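Local structure of ferulic acid esterase, AmCE1/Fae1A (Anaeromyces mucronatus, 5CXX) at residues Phe179-Gly184 with Gln227-Tyr232; Ser214-Gly219 with His243-Val248; Ile185-Asp190 with Ile200-Phe205. The protein probably hydrolyses feruloyl esters and binds ferulic acid in the pocket of an alpha/beta-hydrolase fold. One frame throughout, in Å; residues are numbered along the deposited sequence.

Contact 1: residues Phe179-Gly184 with Gln227-Tyr232; sequences FAPAPG and QFPKSY. With FER (3-(4-hydroxy-3-methoxyphenyl)-2-propenoic acid), chain D.
Pro183 lays its CB on the ring of Phe228, 3.4 Å from the ring centroid and only 7° off the normal, a CH-pi contact over the middle of one face. CG of Phe228 stands anti to the carbonyl carbon (chi1 -76°), and chi2 of -79° turns the ring face to the proline. The same proline turns to the ligand: its CG lies 3.4 Å from O4 of the bound ferulic acid, which CB of Ala182 also touches. Pro181 crosses Pro229 obliquely, its CD 3.5 Å from CG of Pro229. CG of Pro181 comes to the edge of the Tyr232 ring, in its plane, 3.7 Å from CD2. Tyr232 reaches past this proline, and its OH donates to Ala182 O at 2.6 Å, in the carbonyl plane and on a lone pair. The hydroxyl also has Ile185 N as a hydrogen-bond partner, so two bonds fix the end of the ring. Pro181 O is buried against Pro229 without a polar partner. The loop after strand 175-179 is wedged between the first turn of helix 228-238 and helix 157-168, whose Ala159 and Leu163 meet Pro181, while strand 213-219 sets Ile216 against Pro181 and Cys218 against Pro229.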
loop_
_atom_site.group_PDB
_atom_site.type_symbol
_atom_site.label_atom_id
_atom_site.label_comp_id
_atom_site.label_asym_id
_atom_site.label_seq_id
_atom_site.Cartn_x
_atom_site.Cartn_y
_atom_site.Cartn_z
ATOM N N PHE A 179 4.534 -2.329 3.975
ATOM C CA PHE A 179 5.206 -1.843 5.184
ATOM C C PHE A 179 4.644 -2.598 6.364
ATOM O O PHE A 179 3.469 -2.426 6.718
ATOM C CB PHE A 179 5.013 -0.301 5.326
ATOM C CG PHE A 179 5.157 0.448 3.999
ATOM C CD1 PHE A 179 6.101 0.055 3.046
ATOM C CD2 PHE A 179 4.265 1.515 3.694
ATOM C CE1 PHE A 179 6.177 0.671 1.819
ATOM C CE2 PHE A 179 4.367 2.173 2.460
ATOM C CZ PHE A 179 5.317 1.753 1.501
ATOM N N ALA A 180 5.470 -3.503 6.898
ATOM C CA ALA A 180 5.111 -4.373 8.037
ATOM C C ALA A 180 3.873 -5.212 7.744
ATOM O O ALA A 180 2.914 -5.192 8.534
ATOM C CB ALA A 180 4.922 -3.561 9.341
ATOM N N PRO A 181 3.889 -6.009 6.676
ATOM C CA PRO A 181 2.700 -6.810 6.339
ATOM C C PRO A 181 2.307 -7.869 7.394
ATOM O O PRO A 181 3.123 -8.507 8.053
ATOM C CB PRO A 181 3.115 -7.504 5.010
ATOM C CG PRO A 181 4.652 -7.621 5.084
ATOM C CD PRO A 181 4.986 -6.212 5.688
ATOM N N ALA A 182 0.986 -7.993 7.546
ATOM C CA ALA A 182 0.369 -8.892 8.510
ATOM C C ALA A 182 0.518 -10.372 8.119
ATOM O O ALA A 182 0.651 -10.681 6.914
ATOM C CB ALA A 182 -1.155 -8.489 8.616
ATOM N N PRO A 183 0.378 -11.269 9.094
ATOM C CA PRO A 183 0.364 -12.711 8.787
ATOM C C PRO A 183 -0.813 -13.108 7.931
ATOM O O PRO A 183 -1.855 -12.425 7.900
ATOM C CB PRO A 183 0.237 -13.390 10.151
ATOM C CG PRO A 183 -0.365 -12.289 11.090
ATOM C CD PRO A 183 0.200 -10.997 10.546
ATOM N N GLY A 184 -0.655 -14.252 7.256
ATOM C CA GLY A 184 -1.759 -14.947 6.617
ATOM C C GLY A 184 -1.855 -14.841 5.106
ATOM O O GLY A 184 -2.828 -15.395 4.514
ATOM N N GLN A 227 7.609 -11.579 13.007
ATOM C CA GLN A 227 8.517 -12.076 11.972
ATOM C C GLN A 227 7.777 -12.385 10.697
ATOM O O GLN A 227 8.387 -12.998 9.769
ATOM C CB GLN A 227 9.217 -13.321 12.488
ATOM C CG GLN A 227 10.108 -12.966 13.682
ATOM C CD GLN A 227 11.259 -12.076 13.286
ATOM O OE1 GLN A 227 12.085 -12.473 12.471
ATOM N NE2 GLN A 227 11.327 -10.877 13.853
ATOM N N PHE A 228 6.514 -11.995 10.578
ATOM C CA PHE A 228 5.820 -12.338 9.323
ATOM C C PHE A 228 6.363 -11.618 8.107
ATOM O O PHE A 228 6.534 -12.271 7.072
ATOM C CB PHE A 228 4.290 -12.160 9.485
ATOM C CG PHE A 228 3.709 -13.327 10.287
ATOM C CD1 PHE A 228 3.489 -14.550 9.645
ATOM C CD2 PHE A 228 3.546 -13.251 11.677
ATOM C CE1 PHE A 228 3.036 -15.670 10.356
ATOM C CE2 PHE A 228 3.102 -14.398 12.422
ATOM C CZ PHE A 228 2.815 -15.597 11.752
ATOM N N PRO A 229 6.703 -10.336 8.195
ATOM C CA PRO A 229 7.296 -9.719 6.989
ATOM C C PRO A 229 8.578 -10.424 6.570
ATOM O O PRO A 229 8.782 -10.675 5.381
ATOM C CB PRO A 229 7.568 -8.256 7.434
ATOM C CG PRO A 229 6.358 -7.987 8.424
ATOM C CD PRO A 229 6.248 -9.336 9.205
ATOM N N LYS A 230 9.429 -10.752 7.537
ATOM C CA LYS A 230 10.629 -11.519 7.199
ATOM C C LYS A 230 10.275 -12.875 6.537
ATOM O O LYS A 230 10.973 -13.312 5.595
ATOM C CB LYS A 230 11.465 -11.778 8.460
ATOM C CG LYS A 230 12.818 -12.443 8.166
ATOM C CD LYS A 230 13.611 -12.468 9.494
ATOM C CE LYS A 230 14.971 -13.147 9.285
ATOM N NZ LYS A 230 15.735 -13.249 10.579
ATOM N N SER A 231 9.218 -13.513 7.013
ATOM C CA SER A 231 8.800 -14.790 6.399
ATOM C C SER A 231 8.422 -14.588 4.924
ATOM O O SER A 231 8.784 -15.437 4.086
ATOM C CB SER A 231 7.633 -15.471 7.194
ATOM O OG SER A 231 6.344 -14.947 6.859
ATOM N N TYR A 232 7.770 -13.475 4.613
ATOM C CA TYR A 232 7.413 -13.193 3.208
ATOM C C TYR A 232 8.674 -12.945 2.381
ATOM O O TYR A 232 8.758 -13.382 1.220
ATOM C CB TYR A 232 6.470 -12.006 3.148
ATOM C CG TYR A 232 5.152 -12.284 3.837
ATOM C CD1 TYR A 232 4.571 -13.547 3.865
ATOM C CD2 TYR A 232 4.502 -11.247 4.478
ATOM C CE1 TYR A 232 3.337 -13.777 4.492
ATOM C CE2 TYR A 232 3.280 -11.463 5.102
ATOM C CZ TYR A 232 2.705 -12.717 5.117
ATOM O OH TYR A 232 1.449 -12.896 5.731
HETATM C C4 FER D . -2.975 -10.929 12.890
HETATM C C5 FER D . -2.277 -9.930 13.629
HETATM C C6 FER D . -2.271 -8.642 13.181
HETATM C C3 FER D . -3.569 -10.569 11.666
HETATM C C2 FER D . -3.596 -9.277 11.213
HETATM C C1 FER D . -2.934 -8.314 11.951
HETATM C C10 FER D . -4.565 -11.266 9.714
HETATM C C7 FER D . -2.985 -6.906 11.466
HETATM C C8 FER D . -2.691 -5.828 12.213
HETATM C C9 FER D . -2.790 -4.447 11.568
HETATM O O1 FER D . -3.163 -4.276 10.364
HETATM O O2 FER D . -2.522 -3.444 12.279
HETATM O O4 FER D . -3.047 -12.244 13.237
HETATM O O3 FER D . -4.170 -11.619 11.035
#

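Contact 2: residues Ser214-Gly219 with His243-Val248; sequences SLIDCG and HIWFEV
Phe246 receives CB of Asp217 over one face of its ring, a CH-pi contact 3.6 Å from the centroid and displaced toward the rim. The two side chains run side by side in the same direction, with carboxylate and ring planes 54° apart. Both have CG between the backbone N and the carbonyl carbon (Phe246 chi1 67°); chi2 of -86° then turns the Phe246 ring face to Asp217 CB. CD2 of Leu215 approaches CE1 of the same ring obliquely at 4.1 Å. An alanine in place of Phe246 would probably leave Asp217 CB and Leu215 CD2 without their aromatic cover and open a gap on this face of the sheet. On the other face, the Trp245 indole meets CG2 of Ile216 through CE3, at 3.7 Å, and CB of Cys218 through CH2. Its ring also stacks with that of His233 from helix 228-238.

Between these two faces the strands pair in parallel, the outer members of the beta-alpha-beta unit of strand 213-219, helix 228-238 and strand 244-248. Ile216 N donates to Ile244 O at 2.8 Å, and Phe246 N to Ile216 O at 3.2 Å. Cys218 N to Phe246 O is weak at 3.4 Å, yet Val248 N closes on Cys218 O at 2.9 Å. Near the strand ends a water donates to both Gly219 O and Glu247 OE2. The chemistry is therefore divided: backbone bonds set the pairing, while CH-pi and apolar contacts pack the Phe246 face and apolar contacts the Trp245 face.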
loop_
_atom_site.group_PDB
_atom_site.type_symbol
_atom_site.label_atom_id
_atom_site.label_comp_id
_atom_site.label_asym_id
_atom_site.label_seq_id
_atom_site.Cartn_x
_atom_site.Cartn_y
_atom_site.Cartn_z
ATOM N N SER A 214 9.065 -4.507 -6.069
ATOM C CA SER A 214 8.359 -5.127 -4.938
ATOM C C SER A 214 9.197 -4.787 -3.737
ATOM O O SER A 214 10.404 -5.041 -3.763
ATOM C CB SER A 214 8.253 -6.650 -5.145
ATOM O OG SER A 214 7.755 -7.205 -3.957
ATOM N N LEU A 215 8.618 -4.119 -2.726
ATOM C CA LEU A 215 9.437 -3.686 -1.587
ATOM C C LEU A 215 8.727 -4.046 -0.331
ATOM O O LEU A 215 7.529 -3.763 -0.210
ATOM C CB LEU A 215 9.670 -2.178 -1.629
ATOM C CG LEU A 215 10.463 -1.512 -0.479
ATOM C CD1 LEU A 215 11.226 -0.256 -0.980
ATOM C CD2 LEU A 215 9.572 -1.153 0.775
ATOM N N ILE A 216 9.462 -4.579 0.641
ATOM C CA ILE A 216 8.889 -4.972 1.919
ATOM C C ILE A 216 9.805 -4.439 3.014
ATOM O O ILE A 216 11.046 -4.564 2.910
ATOM C CB ILE A 216 8.829 -6.503 2.076
ATOM C CG1 ILE A 216 8.017 -7.129 0.978
ATOM C CG2 ILE A 216 8.224 -6.854 3.460
ATOM C CD1 ILE A 216 8.051 -8.703 1.063
ATOM N N ASP A 217 9.210 -3.816 4.062
ATOM C CA ASP A 217 10.016 -3.497 5.251
ATOM C C ASP A 217 9.287 -3.861 6.513
ATOM O O ASP A 217 8.107 -4.300 6.486
ATOM C CB ASP A 217 10.518 -1.998 5.290
ATOM C CG ASP A 217 9.490 -0.987 5.896
ATOM O OD1 ASP A 217 8.293 -1.206 5.768
ATOM O OD2 ASP A 217 9.940 0.023 6.508
ATOM N N CYS A 218 10.012 -3.733 7.610
ATOM C CA CYS A 218 9.425 -3.961 8.936
ATOM C C CYS A 218 10.383 -3.463 9.993
ATOM O O CYS A 218 11.603 -3.557 9.800
ATOM C CB CYS A 218 9.152 -5.475 9.174
ATOM S SG CYS A 218 8.093 -5.804 10.638
ATOM N N GLY A 219 9.871 -2.941 11.123
ATOM C CA GLY A 219 10.707 -2.717 12.283
ATOM C C GLY A 219 11.344 -4.032 12.765
ATOM O O GLY A 219 10.789 -5.124 12.601
ATOM N N HIS A 243 12.874 -8.601 -5.276
ATOM C CA HIS A 243 12.245 -7.640 -4.381
ATOM C C HIS A 243 13.284 -7.048 -3.467
ATOM O O HIS A 243 14.473 -7.495 -3.408
ATOM C CB HIS A 243 11.130 -8.305 -3.541
ATOM C CG HIS A 243 11.683 -9.291 -2.547
ATOM N ND1 HIS A 243 12.227 -10.502 -2.947
ATOM C CD2 HIS A 243 11.912 -9.178 -1.220
ATOM C CE1 HIS A 243 12.709 -11.123 -1.876
ATOM N NE2 HIS A 243 12.567 -10.330 -0.830
ATOM N N ILE A 244 12.889 -5.986 -2.797
ATOM C CA ILE A 244 13.720 -5.320 -1.839
ATOM C C ILE A 244 13.200 -5.614 -0.449
ATOM O O ILE A 244 11.971 -5.512 -0.239
ATOM C CB ILE A 244 13.600 -3.792 -2.055
ATOM C CG1 ILE A 244 14.194 -3.430 -3.437
ATOM C CG2 ILE A 244 14.230 -2.979 -0.900
ATOM C CD1 ILE A 244 13.686 -1.999 -3.940
ATOM N N TRP A 245 14.100 -5.921 0.474
ATOM C CA TRP A 245 13.718 -6.161 1.856
ATOM C C TRP A 245 14.688 -5.436 2.783
ATOM O O TRP A 245 15.906 -5.516 2.548
ATOM C CB TRP A 245 13.736 -7.681 2.137
ATOM C CG TRP A 245 13.892 -8.076 3.604
ATOM C CD1 TRP A 245 14.977 -8.693 4.146
ATOM C CD2 TRP A 245 12.913 -7.959 4.697
ATOM N NE1 TRP A 245 14.780 -8.969 5.484
ATOM C CE2 TRP A 245 13.542 -8.506 5.855
ATOM C CE3 TRP A 245 11.629 -7.411 4.819
ATOM C CZ2 TRP A 245 12.916 -8.578 7.083
ATOM C CZ3 TRP A 245 10.996 -7.457 6.089
ATOM C CH2 TRP A 245 11.639 -8.050 7.185
ATOM N N PHE A 246 14.121 -4.741 3.804
ATOM C CA PHE A 246 15.014 -4.202 4.833
ATOM C C PHE A 246 14.264 -4.020 6.130
ATOM O O PHE A 246 13.023 -3.972 6.138
ATOM C CB PHE A 246 15.647 -2.850 4.416
ATOM C CG PHE A 246 14.656 -1.700 4.313
ATOM C CD1 PHE A 246 13.950 -1.506 3.126
ATOM C CD2 PHE A 246 14.409 -0.862 5.409
ATOM C CE1 PHE A 246 13.001 -0.474 2.997
ATOM C CE2 PHE A 246 13.439 0.223 5.288
ATOM C CZ PHE A 246 12.753 0.376 4.073
ATOM N N GLU A 247 15.039 -3.904 7.210
ATOM C CA GLU A 247 14.434 -3.746 8.568
ATOM C C GLU A 247 14.820 -2.414 9.150
ATOM O O GLU A 247 15.935 -1.941 8.989
ATOM C CB GLU A 247 14.864 -4.912 9.499
ATOM C CG GLU A 247 14.302 -6.215 9.009
ATOM C CD GLU A 247 14.807 -7.350 9.873
ATOM O OE1 GLU A 247 15.971 -7.790 9.763
ATOM O OE2 GLU A 247 14.035 -7.884 10.661
ATOM N N VAL A 248 13.881 -1.804 9.873
ATOM C CA VAL A 248 14.116 -0.491 10.461
ATOM C C VAL A 248 14.551 -0.693 11.898
ATOM O O VAL A 248 13.799 -1.279 12.688
ATOM C CB VAL A 248 12.816 0.342 10.405
ATOM C CG1 VAL A 248 13.100 1.708 11.012
ATOM C CG2 VAL A 248 12.361 0.430 8.901
HETATM O O HOH W 1 11.530 -7.487 10.935
#

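Contact 3: residues Ile185-Asp190 with Ile200-Phe205; sequences ITPGED and ISEDEF. With FER (3-(4-hydroxy-3-methoxyphenyl)-2-propenoic acid), chain D.
An excursion from the alpha/beta-hydrolase core, built round a beta hairpin of strands 188-190 and 194-196, is closed at its base where Ile185 and Thr186 meet Ile200 and Phe205. Ile200 N donates to Ile185 O at 3.1 Å. Thr186 CA adds a CA-H...O contact to Ile200 O. Beside this link, Ile185 and Phe205 cross at about a right angle: CG2 of the isoleucine stands 4.0 Å above the plane, over the ring centre, while its CD1 reaches CZ. With CG1 of Ile185 anti to the carbonyl carbon (chi1 -66°), CG2 falls anti to the backbone N, and an extended chi2 (172°) carries CD1 to CZ. CG2 of Ile185 also lies alongside CD1 of Ile200, at 4.1 Å.

Thr186 divides its two branches. Its methyl CG2 packs on Ser201 O and on CD2 of Phe205, and OG1 donates to a water that in turn donates to Pro187 O and Glu202 OE2. In the second segment, Ser201 OG accepts from Glu204 N, an ST motif, while Ser201 N donates to Glu204 OE1. Tyr167 of helix 157-168 meets the Phe205 ring edge-to-face. At the far end of the excursion, Asp190 enters the ligand pocket: Ser193 N is hydrogen-bonded to its OD1, and its OD2 accepts from O4 of the ferulic acid at 2.7 Å.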
loop_
_atom_site.group_PDB
_atom_site.type_symbol
_atom_site.label_atom_id
_atom_site.label_comp_id
_atom_site.label_asym_id
_atom_site.label_seq_id
_atom_site.Cartn_x
_atom_site.Cartn_y
_atom_site.Cartn_z
ATOM N N ILE A 185 -0.892 -14.182 4.456
ATOM C CA ILE A 185 -0.902 -14.301 2.982
ATOM C C ILE A 185 -0.775 -15.802 2.669
ATOM O O ILE A 185 -1.475 -16.347 1.808
ATOM C CB ILE A 185 0.254 -13.565 2.310
ATOM C CG1 ILE A 185 0.060 -12.064 2.563
ATOM C CG2 ILE A 185 0.278 -13.864 0.772
ATOM C CD1 ILE A 185 1.285 -11.281 2.076
ATOM N N THR A 186 0.167 -16.428 3.364
ATOM C CA THR A 186 0.455 -17.868 3.235
ATOM C C THR A 186 0.171 -18.498 4.633
ATOM O O THR A 186 -0.122 -17.763 5.599
ATOM C CB THR A 186 1.922 -18.062 2.823
ATOM O OG1 THR A 186 2.706 -17.227 3.670
ATOM C CG2 THR A 186 2.144 -17.594 1.348
ATOM N N PRO A 187 0.186 -19.817 4.765
ATOM C CA PRO A 187 -0.199 -20.394 6.061
ATOM C C PRO A 187 0.722 -19.972 7.180
ATOM O O PRO A 187 1.966 -19.891 7.028
ATOM C CB PRO A 187 -0.094 -21.905 5.822
ATOM C CG PRO A 187 -0.302 -22.076 4.316
ATOM C CD PRO A 187 0.430 -20.876 3.759
ATOM N N GLY A 188 0.120 -19.803 8.363
ATOM C CA GLY A 188 0.937 -19.384 9.506
ATOM C C GLY A 188 0.127 -19.449 10.788
ATOM O O GLY A 188 -1.019 -19.860 10.769
ATOM N N GLU A 189 0.769 -19.135 11.913
ATOM C CA GLU A 189 0.104 -19.226 13.224
ATOM C C GLU A 189 0.618 -18.067 14.073
ATOM O O GLU A 189 1.803 -17.774 14.041
ATOM C CB GLU A 189 0.399 -20.588 13.929
ATOM C CG GLU A 189 -0.099 -20.593 15.343
ATOM C CD GLU A 189 -1.384 -21.371 15.521
ATOM O OE1 GLU A 189 -1.843 -21.981 14.526
ATOM O OE2 GLU A 189 -1.906 -21.406 16.670
ATOM N N ASP A 190 -0.257 -17.375 14.811
ATOM C CA ASP A 190 0.245 -16.327 15.718
ATOM C C ASP A 190 -0.614 -16.205 16.957
ATOM O O ASP A 190 -1.602 -16.926 17.142
ATOM C CB ASP A 190 0.375 -14.968 15.015
ATOM C CG ASP A 190 -0.964 -14.217 14.870
ATOM O OD1 ASP A 190 -2.045 -14.802 15.017
ATOM O OD2 ASP A 190 -0.865 -13.025 14.552
ATOM N N ILE A 200 -3.042 -18.268 -0.048
ATOM C CA ILE A 200 -2.395 -19.066 -1.075
ATOM C C ILE A 200 -1.354 -19.934 -0.371
ATOM O O ILE A 200 -0.978 -19.630 0.765
ATOM C CB ILE A 200 -1.714 -18.201 -2.161
ATOM C CG1 ILE A 200 -0.783 -17.181 -1.524
ATOM C CG2 ILE A 200 -2.859 -17.511 -2.992
ATOM C CD1 ILE A 200 -0.003 -16.282 -2.533
ATOM N N SER A 201 -0.832 -20.950 -1.054
ATOM C CA SER A 201 0.309 -21.656 -0.508
ATOM C C SER A 201 1.607 -20.831 -0.695
ATOM O O SER A 201 1.675 -19.914 -1.508
ATOM C CB SER A 201 0.475 -23.002 -1.194
ATOM O OG SER A 201 0.875 -22.790 -2.559
ATOM N N GLU A 202 2.668 -21.210 0.004
ATOM C CA GLU A 202 3.940 -20.544 -0.209
ATOM C C GLU A 202 4.422 -20.647 -1.675
ATOM O O GLU A 202 4.857 -19.671 -2.242
ATOM C CB GLU A 202 4.969 -21.156 0.761
ATOM C CG GLU A 202 4.619 -20.778 2.220
ATOM C CD GLU A 202 5.655 -21.252 3.227
ATOM O OE1 GLU A 202 6.516 -22.094 2.851
ATOM O OE2 GLU A 202 5.597 -20.830 4.409
ATOM N N ASP A 203 4.323 -21.838 -2.278
ATOM C CA ASP A 203 4.781 -21.999 -3.679
ATOM C C ASP A 203 3.985 -21.149 -4.643
ATOM O O ASP A 203 4.484 -20.822 -5.735
ATOM C CB ASP A 203 4.719 -23.480 -4.100
ATOM C CG ASP A 203 5.897 -24.245 -3.606
ATOM O OD1 ASP A 203 6.934 -23.643 -3.237
ATOM O OD2 ASP A 203 5.802 -25.482 -3.578
ATOM N N GLU A 204 2.763 -20.777 -4.258
ATOM C CA GLU A 204 1.899 -19.942 -5.100
ATOM C C GLU A 204 2.181 -18.463 -4.933
ATOM O O GLU A 204 1.585 -17.646 -5.669
ATOM C CB GLU A 204 0.431 -20.203 -4.784
ATOM C CG GLU A 204 -0.011 -21.551 -5.355
ATOM C CD GLU A 204 -1.268 -22.135 -4.667
ATOM O OE1 GLU A 204 -1.894 -21.459 -3.806
ATOM O OE2 GLU A 204 -1.574 -23.285 -4.999
ATOM N N PHE A 205 3.062 -18.094 -3.990
ATOM C CA PHE A 205 3.294 -16.650 -3.706
ATOM C C PHE A 205 4.354 -16.172 -4.713
ATOM O O PHE A 205 5.565 -16.126 -4.417
ATOM C CB PHE A 205 3.733 -16.480 -2.261
ATOM C CG PHE A 205 3.770 -15.049 -1.778
ATOM C CD1 PHE A 205 3.277 -14.000 -2.538
ATOM C CD2 PHE A 205 4.271 -14.809 -0.516
ATOM C CE1 PHE A 205 3.311 -12.685 -1.998
ATOM C CE2 PHE A 205 4.300 -13.508 0.031
ATOM C CZ PHE A 205 3.833 -12.445 -0.752
HETATM C C4 FER D . -2.975 -10.929 12.890
HETATM C C5 FER D . -2.277 -9.930 13.629
HETATM C C6 FER D . -2.271 -8.642 13.181
HETATM C C3 FER D . -3.569 -10.569 11.666
HETATM C C2 FER D . -3.596 -9.277 11.213
HETATM C C1 FER D . -2.934 -8.314 11.951
HETATM C C10 FER D . -4.565 -11.266 9.714
HETATM C C7 FER D . -2.985 -6.906 11.466
HETATM C C8 FER D . -2.691 -5.828 12.213
HETATM C C9 FER D . -2.790 -4.447 11.568
HETATM O O1 FER D . -3.163 -4.276 10.364
HETATM O O2 FER D . -2.522 -3.444 12.279
HETATM O O4 FER D . -3.047 -12.244 13.237
HETATM O O3 FER D . -4.170 -11.619 11.035
HETATM O O HOH W 2 3.829 -18.986 5.368
#

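In the fold
Along the chain, contact 3 is nested within the loop closed by contact 1, whereas the segments of contacts 1 and 2 alternate. Contact 2 joins the last two strands of the mixed sheet, 213-219 and 244-248, and contact 1 uses the start of helix 228-238, which connects them. The centres of contacts 1 and 2 lie about 10 Å apart, as do those of 1 and 3; those of 2 and 3 are about 18 Å apart, without touching. Contact 1 is therefore the middle member, meeting strand 213-219 through Ala180 and Asp217 and the excursion through Tyr232 and Ile185. Contacts 1 and 3 both reach the ferulic acid, so the loop after strand 175-179 and the following hairpin both line the pocket.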